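PDB 1QO7: epoxide hydrolase from Aspergillus niger, which probably hydrolyses epoxides to vicinal diols, as an epoxide hydrolase of the alpha/beta hydrolase fold. Local coordinates for residues A110-W115 with Y184-G189; D159-L164 with T311-T316. The protein carries 2 engineered substitutions. One frame throughout, in Å; residues are numbered along the deposited sequence.

The two contacts lie about 18 Å apart, centre to centre, and their segments alternate along the chain: 110-115, then 159-164, 184-189 and last 311-316. Interaction 1 pairs two neighbouring parallel strands in the middle of the eight-stranded sheet of the alpha/beta hydrolase fold. Interaction 2 joins the loop before helix 164-177, a helix that leads on to strand 184-188, to the short helix 312-315. They meet where Trp-115 CE3 packs 3.2 Å from Tyr-312 OH. Between them they frame the predicted active site, interaction 1 running up to the probable nucleophile Asp-190 and interaction 2 carrying Tyr-312, a predicted proton donor.

Interaction 1: residues A110-W115 with Y184-G189; sequences ALLHGW and YIIQGG
Ala-110 spends both its polar backbone atoms on the neighbouring strand: its N donates to Ile-185 O (3.0 Å), and its O accepts from Gln-187 N at 3.0 Å. The end of strand 107-112 here runs parallel to strand 184-188, and a third backbone hydrogen bond follows, Leu-112 N reaching Gln-187 O at 2.8 Å with an almost straight N-H...O angle of 172°. Ile-186 adds a CA-H...O contact to Ala-110 O.

The Leu-112 side chain can be followed outward. CB rests 3.8 Å from Gln-187 O, CG stays near the same oxygen and 4.1 Å from Ile-186 CG2, and the tip CD1 closes to 3.7 Å on that methyl. Its CG stands anti to the carbonyl carbon (chi1 -49°), while Ile-186 CG2 is anti to its own backbone N; the two branched chains therefore meet methyl to methyl at a slant. Such apolar groups suit a buried sheet face, and Gly-188, level with Leu-112, adds no side chain of its own.

On the other face Leu-111 CD2 touches Gln-187 CB at 3.5 Å. Gln-187 thus offers its aliphatic base to the leucine, while its buried OE1 accepts hydrogen bonds from Asn-212 and His-210. At the end of its strand, Gly-188 begins a GxDxG sequence consistent with the nucleophile elbow of this fold, and Trp-115 N donates to OD2 of Asp-190, the predicted nucleophile.

The pair sits centrally in the sheet, with strand 140-145 beside 107-112 and strand 206-211 beside 184-188. Leu-112 and Ile-186 face helix 191-202 through Val-195 and Leu-199, whereas Leu-111 and Gln-187 pack against Leu-386 of helix 379-393.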
ATOM      1  N   ALA A 110      -2.219 -18.151  27.458  1.00 15.70           N
ATOM      2  CA  ALA A 110      -1.440 -17.139  26.749  1.00 15.61           C
ATOM      3  C   ALA A 110      -2.441 -16.402  25.856  1.00 15.56           C
ATOM      4  O   ALA A 110      -3.184 -17.037  25.115  1.00 15.44           O
ATOM      5  CB  ALA A 110      -0.346 -17.794  25.896  1.00 15.90           C
ATOM      6  N   LEU A 111      -2.467 -15.073  25.948  1.00 15.57           N
ATOM      7  CA  LEU A 111      -3.362 -14.235  25.146  1.00 15.63           C
ATOM      8  C   LEU A 111      -2.493 -13.629  24.043  1.00 15.36           C
ATOM      9  O   LEU A 111      -1.563 -12.887  24.342  1.00 15.51           O
ATOM     10  CB  LEU A 111      -3.961 -13.124  26.020  1.00 16.11           C
ATOM     11  CG  LEU A 111      -4.710 -13.563  27.288  1.00 16.91           C
ATOM     12  CD1 LEU A 111      -5.177 -12.341  28.075  1.00 17.58           C
ATOM     13  CD2 LEU A 111      -5.893 -14.410  26.896  1.00 17.21           C
ATOM     14  N   LEU A 112      -2.795 -13.943  22.782  1.00 14.87           N
ATOM     15  CA  LEU A 112      -1.978 -13.461  21.658  1.00 15.00           C
ATOM     16  C   LEU A 112      -2.594 -12.348  20.827  1.00 15.02           C
ATOM     17  O   LEU A 112      -3.685 -12.505  20.269  1.00 14.74           O
ATOM     18  CB  LEU A 112      -1.621 -14.631  20.731  1.00 14.76           C
ATOM     19  CG  LEU A 112      -1.053 -15.890  21.397  1.00 14.82           C
ATOM     20  CD1 LEU A 112      -0.767 -16.956  20.328  1.00 15.09           C
ATOM     21  CD2 LEU A 112       0.217 -15.556  22.167  1.00 14.73           C
ATOM     22  N   HIS A 113      -1.870 -11.234  20.727  1.00 15.43           N
ATOM     23  CA  HIS A 113      -2.330 -10.072  19.965  1.00 15.90           C
ATOM     24  C   HIS A 113      -2.040 -10.214  18.477  1.00 16.35           C
ATOM     25  O   HIS A 113      -1.520 -11.230  18.025  1.00 16.58           O
ATOM     26  CB  HIS A 113      -1.657  -8.790  20.476  1.00 16.01           C
ATOM     27  CG  HIS A 113      -0.211  -8.676  20.101  1.00 16.53           C
ATOM     28  ND1 HIS A 113       0.815  -9.064  20.938  1.00 16.77           N
ATOM     29  CD2 HIS A 113       0.375  -8.241  18.961  1.00 16.47           C
ATOM     30  CE1 HIS A 113       1.973  -8.870  20.328  1.00 16.52           C
ATOM     31  NE2 HIS A 113       1.736  -8.377  19.127  1.00 17.20           N
ATOM     32  N   GLY A 114      -2.376  -9.173  17.721  1.00 16.73           N
ATOM     33  CA  GLY A 114      -2.129  -9.187  16.293  1.00 17.04           C
ATOM     34  C   GLY A 114      -1.621  -7.833  15.834  1.00 17.33           C
ATOM     35  O   GLY A 114      -1.039  -7.087  16.613  1.00 17.30           O
ATOM     36  N   TRP A 115      -1.831  -7.523  14.561  1.00 17.52           N
ATOM     37  CA  TRP A 115      -1.403  -6.246  13.992  1.00 17.48           C
ATOM     38  C   TRP A 115      -2.684  -5.483  13.647  1.00 17.77           C
ATOM     39  O   TRP A 115      -3.626  -6.075  13.136  1.00 18.10           O
ATOM     40  CB  TRP A 115      -0.591  -6.493  12.712  1.00 17.27           C
ATOM     41  CG  TRP A 115      -0.052  -5.238  12.120  1.00 17.07           C
ATOM     42  CD1 TRP A 115       1.170  -4.678  12.357  1.00 17.59           C
ATOM     43  CD2 TRP A 115      -0.756  -4.321  11.273  1.00 17.19           C
ATOM     44  NE1 TRP A 115       1.269  -3.463  11.717  1.00 17.58           N
ATOM     45  CE2 TRP A 115       0.098  -3.220  11.045  1.00 17.24           C
ATOM     46  CE3 TRP A 115      -2.029  -4.320  10.688  1.00 16.99           C
ATOM     47  CZ2 TRP A 115      -0.282  -2.127  10.262  1.00 17.32           C
ATOM     48  CZ3 TRP A 115      -2.406  -3.228   9.904  1.00 16.90           C
ATOM     49  CH2 TRP A 115      -1.537  -2.150   9.703  1.00 16.84           C
ATOM     50  N   TYR A 184      -1.247 -25.749  28.634  1.00 18.16           N
ATOM     51  CA  TYR A 184      -1.699 -24.361  28.627  1.00 17.72           C
ATOM     52  C   TYR A 184      -2.738 -24.193  27.533  1.00 17.45           C
ATOM     53  O   TYR A 184      -2.868 -25.041  26.645  1.00 17.50           O
ATOM     54  CB  TYR A 184      -0.523 -23.390  28.412  1.00 17.71           C
ATOM     55  CG  TYR A 184       0.216 -23.548  27.102  1.00 17.87           C
ATOM     56  CD1 TYR A 184      -0.283 -22.993  25.919  1.00 17.95           C
ATOM     57  CD2 TYR A 184       1.414 -24.258  27.040  1.00 17.88           C
ATOM     58  CE1 TYR A 184       0.392 -23.144  24.703  1.00 17.86           C
ATOM     59  CE2 TYR A 184       2.100 -24.417  25.829  1.00 17.96           C
ATOM     60  CZ  TYR A 184       1.581 -23.858  24.666  1.00 17.96           C
ATOM     61  OH  TYR A 184       2.230 -24.035  23.461  1.00 18.17           O
ATOM     62  N   ILE A 185      -3.488 -23.102  27.610  1.00 16.96           N
ATOM     63  CA  ILE A 185      -4.518 -22.809  26.627  1.00 17.08           C
ATOM     64  C   ILE A 185      -4.139 -21.513  25.930  1.00 17.07           C
ATOM     65  O   ILE A 185      -3.409 -20.697  26.494  1.00 16.63           O
ATOM     66  CB  ILE A 185      -5.898 -22.667  27.315  1.00 17.20           C
ATOM     67  CG1 ILE A 185      -6.307 -24.026  27.900  1.00 17.42           C
ATOM     68  CG2 ILE A 185      -6.950 -22.170  26.317  1.00 17.39           C
ATOM     69  CD1 ILE A 185      -7.668 -24.047  28.558  1.00 18.19           C
ATOM     70  N   ILE A 186      -4.613 -21.334  24.701  1.00 17.10           N
ATOM     71  CA  ILE A 186      -4.308 -20.121  23.952  1.00 17.27           C
ATOM     72  C   ILE A 186      -5.557 -19.385  23.505  1.00 17.13           C
ATOM     73  O   ILE A 186      -6.554 -20.007  23.118  1.00 16.76           O
ATOM     74  CB  ILE A 186      -3.478 -20.446  22.695  1.00 18.07           C
ATOM     75  CG1 ILE A 186      -2.106 -20.964  23.120  1.00 18.59           C
ATOM     76  CG2 ILE A 186      -3.350 -19.208  21.806  1.00 18.31           C
ATOM     77  CD1 ILE A 186      -1.497 -21.868  22.122  1.00 20.03           C
ATOM     78  N   GLN A 187      -5.498 -18.058  23.569  1.00 16.62           N
ATOM     79  CA  GLN A 187      -6.600 -17.221  23.108  1.00 17.03           C
ATOM     80  C   GLN A 187      -5.945 -16.365  22.038  1.00 16.87           C
ATOM     81  O   GLN A 187      -4.887 -15.786  22.275  1.00 16.80           O
ATOM     82  CB  GLN A 187      -7.139 -16.319  24.228  1.00 17.08           C
ATOM     83  CG  GLN A 187      -8.543 -15.757  23.967  1.00 17.60           C
ATOM     84  CD  GLN A 187      -8.616 -14.810  22.779  1.00 17.87           C
ATOM     85  OE1 GLN A 187      -9.380 -15.034  21.835  1.00 18.98           O
ATOM     86  NE2 GLN A 187      -7.834 -13.741  22.822  1.00 18.02           N
ATOM     87  N   GLY A 188      -6.545 -16.297  20.859  1.00 17.01           N
ATOM     88  CA  GLY A 188      -5.926 -15.492  19.822  1.00 17.63           C
ATOM     89  C   GLY A 188      -6.862 -14.862  18.818  1.00 18.04           C
ATOM     90  O   GLY A 188      -7.912 -15.413  18.495  1.00 17.83           O
ATOM     91  N   GLY A 189      -6.466 -13.686  18.343  1.00 18.55           N
ATOM     92  CA  GLY A 189      -7.229 -12.966  17.341  1.00 19.33           C
ATOM     93  C   GLY A 189      -6.219 -12.451  16.328  1.00 19.89           C
ATOM     94  O   GLY A 189      -5.025 -12.432  16.614  1.00 20.22           O
TER

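Interaction 2: residues D159-L164 with T311-T316; sequences DKDFGL and TYRETT
Asp-161 OD1 is gripped by two donors, the backbone N of Phe-162 and the guanidinium of Arg-313. The Phe-162 N bond, 2.9 Å long, comes from the anti side of the carboxylate. Across the contact Arg-313 NH1 also stands 2.9 Å from OD1, forming a salt bridge whose hydrogen bond is weak because the N-H...O angle is only 126°. OD1 lies at the guanidinium edge, with the two planes 41° apart. The arginine's CB, CG and CD run toward the loop; a bend at chi3 (59°) carries NE off that line, and NH1 is the nitrogen turned back to OD1. Arginine suits the place because its long chain ends in a flat cation with several N-H groups: NH2 makes a salt bridge with Glu-44 of the second subunit, whose Phe-52 adds a cation-pi contact.

Gly-163 is the N-cap residue of helix 164-177, and the Glu-314 carboxylate reaches the start of that helix. Its OE1 accepts from Leu-164 N at 2.9 Å, the donor approaching from above the carboxylate plane. An acid suits this place, since the positive end of the helix dipole would probably favour its negative charge. Glycine suits the cap as well, letting the carboxylate come close to its CA.

Leu-164 runs past Glu-314 in the opposite direction and supplies the apolar half of the contact. CD2 meets Thr-311 CG2 at 3.8 Å, and CD1 meets Thr-315 CG2 at 3.7 Å. Each threonine crosses the leucine at about a right angle. Both hold CG2 anti to the carbonyl carbon, presenting a methyl to the leucine. Next to Thr-311 in the sequence, the CB of Tyr-312, a predicted proton donor, points away from the loop, and its ring packs edge-to-face with His-253.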
ATOM      1  N   ASP A 159      19.349 -12.334   9.625  1.00 25.85           N
ATOM      2  CA  ASP A 159      20.006 -13.256   8.703  1.00 26.61           C
ATOM      3  C   ASP A 159      19.219 -14.454   8.186  1.00 26.71           C
ATOM      4  O   ASP A 159      19.776 -15.294   7.479  1.00 26.80           O
ATOM      5  CB  ASP A 159      21.313 -13.761   9.324  1.00 27.56           C
ATOM      6  CG  ASP A 159      21.144 -14.225  10.765  1.00 28.42           C
ATOM      7  OD1 ASP A 159      20.030 -14.658  11.142  1.00 29.04           O
ATOM      8  OD2 ASP A 159      22.140 -14.171  11.524  1.00 29.20           O
ATOM      9  N   LYS A 160      17.941 -14.548   8.528  1.00 26.51           N
ATOM     10  CA  LYS A 160      17.134 -15.665   8.056  1.00 26.53           C
ATOM     11  C   LYS A 160      15.662 -15.290   8.111  1.00 25.98           C
ATOM     12  O   LYS A 160      15.277 -14.412   8.877  1.00 25.96           O
ATOM     13  CB  LYS A 160      17.390 -16.903   8.919  1.00 27.10           C
ATOM     14  CG  LYS A 160      16.948 -16.753  10.360  1.00 28.04           C
ATOM     15  CD  LYS A 160      17.105 -18.057  11.123  1.00 28.86           C
ATOM     16  CE  LYS A 160      16.509 -17.948  12.515  1.00 29.24           C
ATOM     17  NZ  LYS A 160      16.564 -19.249  13.229  1.00 30.27           N
ATOM     18  N   ASP A 161      14.848 -15.960   7.300  1.00 25.40           N
ATOM     19  CA  ASP A 161      13.415 -15.696   7.257  1.00 25.02           C
ATOM     20  C   ASP A 161      12.792 -16.125   8.584  1.00 24.43           C
ATOM     21  O   ASP A 161      13.350 -16.958   9.297  1.00 24.05           O
ATOM     22  CB  ASP A 161      12.764 -16.480   6.113  1.00 25.70           C
ATOM     23  CG  ASP A 161      11.543 -15.777   5.536  1.00 26.39           C
ATOM     24  OD1 ASP A 161      10.981 -14.886   6.208  1.00 26.24           O
ATOM     25  OD2 ASP A 161      11.143 -16.123   4.403  1.00 27.18           O
ATOM     26  N   PHE A 162      11.630 -15.558   8.901  1.00 23.39           N
ATOM     27  CA  PHE A 162      10.921 -15.867  10.143  1.00 22.56           C
ATOM     28  C   PHE A 162       9.437 -15.880   9.787  1.00 22.23           C
ATOM     29  O   PHE A 162       8.945 -14.953   9.140  1.00 22.21           O
ATOM     30  CB  PHE A 162      11.212 -14.775  11.179  1.00 22.59           C
ATOM     31  CG  PHE A 162      11.075 -15.225  12.608  1.00 22.31           C
ATOM     32  CD1 PHE A 162      12.067 -15.997  13.206  1.00 22.28           C
ATOM     33  CD2 PHE A 162       9.969 -14.853  13.365  1.00 22.34           C
ATOM     34  CE1 PHE A 162      11.966 -16.386  14.539  1.00 22.53           C
ATOM     35  CE2 PHE A 162       9.858 -15.238  14.699  1.00 22.58           C
ATOM     36  CZ  PHE A 162      10.859 -16.006  15.288  1.00 22.24           C
ATOM     37  N   GLY A 163       8.723 -16.928  10.182  1.00 21.82           N
ATOM     38  CA  GLY A 163       7.311 -17.004   9.845  1.00 21.44           C
ATOM     39  C   GLY A 163       6.382 -17.333  10.995  1.00 21.08           C
ATOM     40  O   GLY A 163       6.768 -17.248  12.159  1.00 21.25           O
ATOM     41  N   LEU A 164       5.155 -17.718  10.663  1.00 20.85           N
ATOM     42  CA  LEU A 164       4.160 -18.054  11.668  1.00 20.69           C
ATOM     43  C   LEU A 164       4.575 -19.227  12.547  1.00 20.83           C
ATOM     44  O   LEU A 164       4.331 -19.212  13.754  1.00 20.68           O
ATOM     45  CB  LEU A 164       2.815 -18.357  11.003  1.00 20.61           C
ATOM     46  CG  LEU A 164       2.095 -17.181  10.329  1.00 20.50           C
ATOM     47  CD1 LEU A 164       0.928 -17.714   9.520  1.00 20.65           C
ATOM     48  CD2 LEU A 164       1.612 -16.186  11.375  1.00 20.53           C
ATOM     49  N   THR A 311       5.073 -11.596   9.080  1.00 16.50           N
ATOM     50  CA  THR A 311       4.120 -12.698   8.920  1.00 17.02           C
ATOM     51  C   THR A 311       3.107 -12.536   7.790  1.00 17.12           C
ATOM     52  O   THR A 311       2.419 -13.491   7.429  1.00 17.39           O
ATOM     53  CB  THR A 311       3.312 -12.929  10.202  1.00 17.23           C
ATOM     54  OG1 THR A 311       2.643 -11.710  10.558  1.00 17.54           O
ATOM     55  CG2 THR A 311       4.233 -13.372  11.334  1.00 17.42           C
ATOM     56  N   TYR A 312       2.997 -11.340   7.229  1.00 17.44           N
ATOM     57  CA  TYR A 312       2.026 -11.140   6.160  1.00 17.79           C
ATOM     58  C   TYR A 312       2.310 -11.935   4.892  1.00 18.80           C
ATOM     59  O   TYR A 312       1.388 -12.262   4.141  1.00 18.55           O
ATOM     60  CB  TYR A 312       1.886  -9.654   5.830  1.00 17.24           C
ATOM     61  CG  TYR A 312       0.939  -8.960   6.774  1.00 16.81           C
ATOM     62  CD1 TYR A 312       1.379  -8.474   8.000  1.00 16.97           C
ATOM     63  CD2 TYR A 312      -0.416  -8.860   6.474  1.00 16.70           C
ATOM     64  CE1 TYR A 312       0.496  -7.911   8.903  1.00 17.15           C
ATOM     65  CE2 TYR A 312      -1.314  -8.301   7.374  1.00 17.09           C
ATOM     66  CZ  TYR A 312      -0.849  -7.831   8.588  1.00 16.89           C
ATOM     67  OH  TYR A 312      -1.727  -7.312   9.507  1.00 17.57           O
ATOM     68  N   ARG A 313       3.572 -12.261   4.649  1.00 20.01           N
ATOM     69  CA  ARG A 313       3.876 -13.024   3.450  1.00 21.74           C
ATOM     70  C   ARG A 313       3.353 -14.452   3.588  1.00 22.43           C
ATOM     71  O   ARG A 313       3.309 -15.189   2.604  1.00 22.60           O
ATOM     72  CB  ARG A 313       5.382 -13.008   3.151  1.00 22.49           C
ATOM     73  CG  ARG A 313       6.251 -13.855   4.062  1.00 23.75           C
ATOM     74  CD  ARG A 313       7.726 -13.540   3.806  1.00 24.98           C
ATOM     75  NE  ARG A 313       7.946 -12.127   4.044  1.00 25.79           N
ATOM     76  CZ  ARG A 313       8.817 -11.626   4.913  1.00 25.49           C
ATOM     77  NH1 ARG A 313       9.593 -12.420   5.637  1.00 25.72           N
ATOM     78  NH2 ARG A 313       8.862 -10.319   5.100  1.00 25.40           N
ATOM     79  N   GLU A 314       2.945 -14.832   4.801  1.00 23.26           N
ATOM     80  CA  GLU A 314       2.386 -16.167   5.040  1.00 24.31           C
ATOM     81  C   GLU A 314       0.876 -16.139   5.280  1.00 24.61           C
ATOM     82  O   GLU A 314       0.173 -17.071   4.895  1.00 24.72           O
ATOM     83  CB  GLU A 314       3.071 -16.857   6.227  1.00 25.25           C
ATOM     84  CG  GLU A 314       4.574 -17.024   6.061  1.00 26.34           C
ATOM     85  CD  GLU A 314       5.132 -18.197   6.851  1.00 27.18           C
ATOM     86  OE1 GLU A 314       4.584 -18.516   7.926  1.00 27.45           O
ATOM     87  OE2 GLU A 314       6.133 -18.797   6.394  1.00 28.25           O
ATOM     88  N   THR A 315       0.372 -15.082   5.917  1.00 24.60           N
ATOM     89  CA  THR A 315      -1.066 -14.976   6.170  1.00 24.79           C
ATOM     90  C   THR A 315      -1.786 -14.448   4.932  1.00 25.33           C
ATOM     91  O   THR A 315      -2.971 -14.730   4.722  1.00 24.99           O
ATOM     92  CB  THR A 315      -1.383 -14.016   7.336  1.00 24.63           C
ATOM     93  OG1 THR A 315      -0.947 -12.695   7.004  1.00 24.15           O
ATOM     94  CG2 THR A 315      -0.685 -14.465   8.605  1.00 24.42           C
ATOM     95  N   THR A 316      -1.060 -13.684   4.118  1.00 25.83           N
ATOM     96  CA  THR A 316      -1.613 -13.090   2.905  1.00 26.96           C
ATOM     97  C   THR A 316      -0.783 -13.464   1.676  1.00 27.81           C
ATOM     98  O   THR A 316      -0.137 -12.608   1.070  1.00 27.90           O
ATOM     99  CB  THR A 316      -1.643 -11.552   3.016  1.00 26.85           C
ATOM    100  OG1 THR A 316      -2.181 -11.178   4.289  1.00 27.16           O
ATOM    101  CG2 THR A 316      -2.504 -10.951   1.914  1.00 26.74           C
TER
HETATM  102  O   HOH W   1       7.913 -16.311   4.964  1.00 35.85           O